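Local coordinates for protein macrophomate synthase intermolecular Diels-Alderase (Macrophoma commelinae, PDB 1IZC) that belongs to the HpcH/HpaI aldolase/citrate lyase family of TIM-barrel enzymes and holds magnesium and pyruvic acid in its pocket, at residues L22-G26 against H86-H90. The protein carries 1 engineered substitution. Sequence-based numbering, arbitrary orientation.
Sequences LTYPG and HAAQH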
loop_
_atom_site.group_PDB
_atom_site.type_symbol
_atom_site.label_atom_id
_atom_site.label_comp_id
_atom_site.label_asym_id
_atom_site.label_seq_id
_atom_site.Cartn_x
_atom_site.Cartn_y
_atom_site.Cartn_z
ATOM N N LEU A 22 25.064 -3.680 -0.015
ATOM C CA LEU A 22 24.131 -3.949 -1.105
ATOM C C LEU A 22 23.083 -2.873 -1.358
ATOM O O LEU A 22 22.258 -3.007 -2.261
ATOM C CB LEU A 22 23.482 -5.320 -0.896
ATOM C CG LEU A 22 24.492 -6.480 -0.889
ATOM C CD1 LEU A 22 23.749 -7.777 -0.608
ATOM C CD2 LEU A 22 25.232 -6.569 -2.222
ATOM N N THR A 23 23.136 -1.810 -0.561
ATOM C CA THR A 23 22.263 -0.652 -0.715
ATOM C C THR A 23 22.925 0.318 -1.696
ATOM O O THR A 23 22.362 1.364 -2.032
ATOM C CB THR A 23 22.066 0.082 0.617
ATOM O OG1 THR A 23 23.334 0.218 1.269
ATOM C CG2 THR A 23 21.106 -0.688 1.517
ATOM N N TYR A 24 24.127 -0.038 -2.144
ATOM C CA TYR A 24 24.872 0.778 -3.105
ATOM C C TYR A 24 25.041 0.020 -4.413
ATOM O O TYR A 24 25.041 -1.213 -4.433
ATOM C CB TYR A 24 26.229 1.197 -2.530
ATOM C CG TYR A 24 26.093 2.395 -1.637
ATOM C CD1 TYR A 24 25.814 2.257 -0.281
ATOM C CD2 TYR A 24 26.138 3.683 -2.170
ATOM C CE1 TYR A 24 25.581 3.376 0.524
ATOM C CE2 TYR A 24 25.903 4.803 -1.378
ATOM C CZ TYR A 24 25.627 4.644 -0.030
ATOM O OH TYR A 24 25.413 5.758 0.769
ATOM N N PRO A 25 25.199 0.747 -5.533
ATOM C CA PRO A 25 25.349 0.061 -6.818
ATOM C C PRO A 25 26.573 -0.812 -6.986
ATOM O O PRO A 25 27.671 -0.454 -6.557
ATOM C CB PRO A 25 25.351 1.205 -7.829
ATOM C CG PRO A 25 26.089 2.283 -7.085
ATOM C CD PRO A 25 25.437 2.194 -5.679
ATOM N N GLY A 26 26.363 -1.965 -7.611
ATOM C CA GLY A 26 27.463 -2.858 -7.909
ATOM C C GLY A 26 28.213 -2.232 -9.075
ATOM O O GLY A 26 27.724 -1.281 -9.700
ATOM N N HIS A 86 16.367 -2.451 -4.122
ATOM C CA HIS A 86 16.992 -3.080 -2.956
ATOM C C HIS A 86 16.790 -4.595 -3.037
ATOM O O HIS A 86 17.719 -5.361 -2.827
ATOM C CB HIS A 86 16.349 -2.620 -1.648
ATOM C CG HIS A 86 16.880 -1.323 -1.122
ATOM N ND1 HIS A 86 16.432 -0.768 0.056
ATOM C CD2 HIS A 86 17.830 -0.483 -1.602
ATOM C CE1 HIS A 86 17.085 0.359 0.283
ATOM N NE2 HIS A 86 17.940 0.553 -0.708
ATOM N N ALA A 87 15.567 -5.029 -3.316
ATOM C CA ALA A 87 15.317 -6.477 -3.374
ATOM C C ALA A 87 16.154 -7.191 -4.439
ATOM O O ALA A 87 16.666 -8.296 -4.199
ATOM C CB ALA A 87 13.831 -6.749 -3.604
ATOM N N ALA A 88 16.294 -6.586 -5.615
ATOM C CA ALA A 88 17.093 -7.216 -6.673
ATOM C C ALA A 88 18.522 -7.477 -6.208
ATOM O O ALA A 88 19.072 -8.561 -6.418
ATOM C CB ALA A 88 17.119 -6.331 -7.926
ATOM N N GLN A 89 19.138 -6.480 -5.590
ATOM C CA GLN A 89 20.501 -6.655 -5.145
ATOM C C GLN A 89 20.646 -7.513 -3.897
ATOM O O GLN A 89 21.572 -8.302 -3.806
ATOM C CB GLN A 89 21.175 -5.288 -4.943
ATOM C CG GLN A 89 21.422 -4.566 -6.266
ATOM C CD GLN A 89 22.642 -3.646 -6.237
ATOM O OE1 GLN A 89 23.613 -3.850 -6.979
ATOM N NE2 GLN A 89 22.592 -2.627 -5.394
ATOM N N HIS A 90 19.723 -7.392 -2.947
ATOM C CA HIS A 90 19.844 -8.177 -1.714
ATOM C C HIS A 90 19.455 -9.643 -1.881
ATOM O O HIS A 90 20.144 -10.518 -1.367
ATOM C CB HIS A 90 19.006 -7.537 -0.589
ATOM C CG HIS A 90 19.540 -6.219 -0.104
ATOM N ND1 HIS A 90 20.312 -6.099 1.035
ATOM C CD2 HIS A 90 19.445 -4.969 -0.625
ATOM C CE1 HIS A 90 20.670 -4.834 1.190
ATOM N NE2 HIS A 90 20.158 -4.133 0.197
HETATM O O HOH W 1 20.291 -1.871 -3.858
HETATM O O HOH W 2 20.053 2.544 -0.959
#
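Gln89 reaches from helix 78-91 to the backbone of the loop 22-26. Its CB packs 3.7 Å from Leu22 O. With CG anti to the carbonyl carbon (chi1 -70°) and the chain extended beyond it, the amide is carried out alongside the loop. There NE2 donates to Tyr24 O over 3.0 Å, meeting that carbonyl from above its plane instead of on a lone pair; the N-H...O angle is 153°. The same NE2 also donates to a water that donates a hydrogen bond to Leu22 O in turn. On the other branch, OE1 takes a weak bond from Gly26 N, 3.4 Å long. The firm bond to Tyr24 O, with the weak one from Gly26 N, is consistent with a set orientation of the Gln89 amide.

Next to it Leu22 lays its CB over one face of the His90 ring, a CH-pi contact with 3.7 Å from CB to the ring centroid, while its CD1 runs on to Gln89 O at 3.9 Å. Thr23 CG2 touches two imidazoles, lying at the edge of the His90 ring and over one face of the His86 ring. A second water links Thr23 O to His86 NE2; His86 ND1 is hydrogen-bonded to NZ of Lys57 of the second subunit.

The contact lays the loop leading into helix 28-37 against helix 78-91 of the barrel's outer layer. Gln89 also touches Val98 on strand 97-101, and His90 stacks on His91 of the second subunit, so the contact is part of the interface with that subunit.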